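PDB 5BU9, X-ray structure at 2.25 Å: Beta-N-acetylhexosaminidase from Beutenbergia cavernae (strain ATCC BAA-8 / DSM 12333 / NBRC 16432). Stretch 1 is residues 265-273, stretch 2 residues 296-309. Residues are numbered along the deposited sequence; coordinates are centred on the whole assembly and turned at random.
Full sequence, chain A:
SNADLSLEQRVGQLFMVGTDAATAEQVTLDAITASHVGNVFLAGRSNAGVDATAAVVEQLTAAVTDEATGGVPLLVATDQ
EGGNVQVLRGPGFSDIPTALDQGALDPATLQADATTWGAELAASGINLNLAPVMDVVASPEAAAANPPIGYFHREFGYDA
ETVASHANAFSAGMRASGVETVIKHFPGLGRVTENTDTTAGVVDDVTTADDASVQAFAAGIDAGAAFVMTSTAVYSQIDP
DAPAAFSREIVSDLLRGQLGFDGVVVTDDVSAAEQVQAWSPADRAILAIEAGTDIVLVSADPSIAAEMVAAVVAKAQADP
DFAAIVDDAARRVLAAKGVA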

# COMPACT_ATOMS: atom_id res chain seq x y z
N VAL A 265 0.95 6.63 5.30
CA VAL A 265 1.11 5.25 5.73
C VAL A 265 -0.11 4.44 5.28
O VAL A 265 -1.24 4.78 5.62
CB VAL A 265 1.28 5.13 7.26
CG1 VAL A 265 1.24 3.65 7.67
CG2 VAL A 265 2.56 5.79 7.71
N VAL A 266 0.13 3.37 4.53
CA VAL A 266 -0.92 2.50 3.99
C VAL A 266 -0.83 1.15 4.68
O VAL A 266 0.28 0.64 4.85
CB VAL A 266 -0.77 2.35 2.47
CG1 VAL A 266 -1.96 1.59 1.83
CG2 VAL A 266 -0.62 3.72 1.87
N THR A 267 -1.95 0.58 5.11
CA THR A 267 -1.92 -0.79 5.63
C THR A 267 -1.74 -1.76 4.48
O THR A 267 -2.08 -1.47 3.32
CB THR A 267 -3.21 -1.23 6.38
OG1 THR A 267 -4.31 -1.23 5.47
CG2 THR A 267 -3.51 -0.33 7.57
N ASP A 268 -1.22 -2.94 4.80
CA ASP A 268 -1.40 -4.10 3.94
C ASP A 268 -2.94 -4.36 3.89
O ASP A 268 -3.71 -3.82 4.71
CB ASP A 268 -0.61 -5.29 4.49
CG ASP A 268 -0.50 -6.46 3.51
OD1 ASP A 268 -1.11 -6.43 2.42
OD2 ASP A 268 0.19 -7.44 3.87
N ASP A 269 -3.42 -5.11 2.92
CA ASP A 269 -4.85 -5.42 2.90
C ASP A 269 -5.33 -5.98 4.22
O ASP A 269 -4.77 -6.97 4.67
CB ASP A 269 -5.19 -6.44 1.82
CG ASP A 269 -6.58 -6.99 2.01
OD1 ASP A 269 -7.53 -6.20 1.78
OD2 ASP A 269 -6.73 -8.15 2.48
N VAL A 270 -6.35 -5.40 4.86
CA VAL A 270 -6.84 -5.97 6.12
C VAL A 270 -8.21 -6.61 5.94
O VAL A 270 -8.83 -7.07 6.91
CB VAL A 270 -6.90 -4.90 7.22
CG1 VAL A 270 -5.48 -4.46 7.59
CG2 VAL A 270 -7.79 -3.70 6.78
N SER A 271 -8.72 -6.62 4.71
CA SER A 271 -10.08 -7.09 4.43
C SER A 271 -10.22 -8.61 4.61
O SER A 271 -11.19 -9.04 5.21
CB SER A 271 -10.54 -6.68 3.02
OG SER A 271 -9.99 -7.47 1.98
N ALA A 272 -9.28 -9.41 4.09
CA ALA A 272 -9.45 -10.87 4.14
C ALA A 272 -8.22 -11.62 4.68
O ALA A 272 -8.30 -12.82 4.97
CB ALA A 272 -9.84 -11.40 2.76
N ALA A 273 -7.09 -10.93 4.79
CA ALA A 273 -5.86 -11.52 5.33
C ALA A 273 -6.11 -12.21 6.68
O ALA A 273 -6.60 -11.57 7.65
CB ALA A 273 -4.79 -10.44 5.47
N VAL A 296 -6.36 2.85 4.98
CA VAL A 296 -6.68 1.47 5.28
C VAL A 296 -7.04 0.78 3.97
O VAL A 296 -8.01 1.16 3.29
CB VAL A 296 -7.82 1.39 6.30
CG1 VAL A 296 -8.17 -0.07 6.61
CG2 VAL A 296 -7.45 2.18 7.59
N LEU A 297 -6.25 -0.22 3.60
CA LEU A 297 -6.45 -0.90 2.33
C LEU A 297 -7.52 -1.99 2.51
O LEU A 297 -7.37 -2.86 3.35
CB LEU A 297 -5.13 -1.49 1.84
CG LEU A 297 -5.19 -2.26 0.51
CD1 LEU A 297 -5.66 -1.35 -0.60
CD2 LEU A 297 -3.84 -2.90 0.20
N VAL A 298 -8.61 -1.90 1.75
CA VAL A 298 -9.69 -2.91 1.80
C VAL A 298 -9.88 -3.46 0.38
O VAL A 298 -10.82 -3.10 -0.31
CB VAL A 298 -10.99 -2.29 2.37
CG1 VAL A 298 -12.02 -3.35 2.67
CG2 VAL A 298 -10.69 -1.51 3.64
N SER A 299 -8.97 -4.33 -0.06
CA SER A 299 -8.87 -4.73 -1.46
C SER A 299 -9.55 -6.06 -1.78
O SER A 299 -10.47 -6.11 -2.59
CB SER A 299 -7.41 -4.79 -1.88
OG SER A 299 -6.63 -5.51 -0.93
N ALA A 300 -9.08 -7.14 -1.14
CA ALA A 300 -9.53 -8.49 -1.47
C ALA A 300 -11.05 -8.58 -1.31
O ALA A 300 -11.74 -9.10 -2.17
CB ALA A 300 -8.81 -9.57 -0.57
N ASP A 301 -11.57 -8.07 -0.19
CA ASP A 301 -13.00 -8.17 0.07
C ASP A 301 -13.58 -6.80 0.30
O ASP A 301 -13.71 -6.36 1.44
CB ASP A 301 -13.25 -9.07 1.29
CG ASP A 301 -14.74 -9.18 1.66
OD1 ASP A 301 -15.59 -8.72 0.87
OD2 ASP A 301 -15.03 -9.75 2.75
N PRO A 302 -13.96 -6.11 -0.78
CA PRO A 302 -14.46 -4.74 -0.64
C PRO A 302 -15.85 -4.70 0.02
O PRO A 302 -16.31 -3.62 0.39
CB PRO A 302 -14.50 -4.21 -2.07
CG PRO A 302 -14.52 -5.46 -2.97
CD PRO A 302 -13.88 -6.58 -2.19
N SER A 303 -16.50 -5.84 0.24
CA SER A 303 -17.87 -5.79 0.79
C SER A 303 -17.90 -5.26 2.20
O SER A 303 -18.96 -4.85 2.66
CB SER A 303 -18.56 -7.16 0.76
OG SER A 303 -18.01 -8.03 1.74
N ILE A 304 -16.77 -5.25 2.91
CA ILE A 304 -16.78 -4.77 4.30
C ILE A 304 -16.30 -3.32 4.43
O ILE A 304 -16.24 -2.79 5.52
CB ILE A 304 -15.94 -5.68 5.20
CG1 ILE A 304 -14.50 -5.75 4.69
CG2 ILE A 304 -16.62 -7.09 5.31
CD1 ILE A 304 -13.64 -6.63 5.52
N ALA A 305 -15.98 -2.66 3.32
CA ALA A 305 -15.52 -1.29 3.40
C ALA A 305 -16.60 -0.38 4.03
O ALA A 305 -16.28 0.46 4.85
CB ALA A 305 -15.13 -0.77 2.02
N ALA A 306 -17.85 -0.54 3.62
CA ALA A 306 -18.93 0.34 4.09
C ALA A 306 -19.02 0.37 5.60
O ALA A 306 -19.06 1.44 6.21
CB ALA A 306 -20.31 -0.09 3.48
N GLU A 307 -19.07 -0.81 6.23
CA GLU A 307 -19.22 -0.85 7.68
C GLU A 307 -17.95 -0.35 8.42
O GLU A 307 -18.05 0.15 9.54
CB GLU A 307 -19.58 -2.25 8.14
CG GLU A 307 -18.36 -3.16 8.31
CD GLU A 307 -18.75 -4.63 8.26
OE1 GLU A 307 -18.47 -5.37 9.23
OE2 GLU A 307 -19.37 -5.01 7.24
N MSE A 308 -16.77 -0.46 7.79
CA MSE A 308 -15.55 0.04 8.41
C MSE A 308 -15.56 1.55 8.40
O MSE A 308 -15.21 2.20 9.39
CB MSE A 308 -14.30 -0.47 7.68
CG MSE A 308 -14.14 -1.96 7.81
SE MSE A 308 -12.78 -2.69 6.59
CE MSE A 308 -11.24 -1.92 7.36
N VAL A 309 -15.94 2.11 7.26
CA VAL A 309 -16.05 3.56 7.15
C VAL A 309 -17.02 4.06 8.20
O VAL A 309 -16.73 5.04 8.89
CB VAL A 309 -16.49 3.99 5.73
CG1 VAL A 309 -16.89 5.46 5.71
CG2 VAL A 309 -15.35 3.74 4.74
O HOH W 1 -13.39 -10.59 4.57

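How does the strand of stretch 2 meet its neighbour? It runs roughly alongside strand 265-267, the N-to-C directions 33° apart. V296 turns its CA-to-CB bond away, yet its CG1 still lies 3.7 Å from CG2 of V270, a buried contact between branched apolar side chains. At L297 the backbone is held at both ends: its N donates to OG1 of T267 (2.9 Å), and its O accepts from N of V270 (3.1 Å). The T267 hydroxyl accepts there through an oxygen lone pair while giving its own proton to O of D268, OG1 to O being 2.8 Å. The L297 side chain points toward stretch 1, bringing CD2 within 3.5 Å of N of D269.

What takes over where the strand ends? The carboxylate of D269 gathers the turn. Its OD1 accepts a hydrogen bond from N of S299 at 3.0 Å, and weak ones from OG of S299 (2.9 Å) and N of A300 (3.4 Å). Within stretch 1 the same OD1 receives OG of S271 at 2.8 Å. Aspartate suits this place, its acceptor oxygen meeting several donors.

How does S271 use its single hydroxyl? While donating to D269, its OG accepts from N of D301 at 2.8 Å. Beside it, the small side chains of A272 and A300 approach to 3.9 Å between their CB atoms. A water bridges the stretches here, donating to O of S271 (2.8 Å) and OD2 of D301 (2.6 Å).

What does the helical end contribute? Mainly apolar cover. I304 extends CD1 to 4.0 Å from CB of S271, and the buried selenomethionine M308 brings CE to 3.9 Å from CG2 of V270. That valine methyl thus touches both V296 and M308, joining strand and helix in one apolar patch.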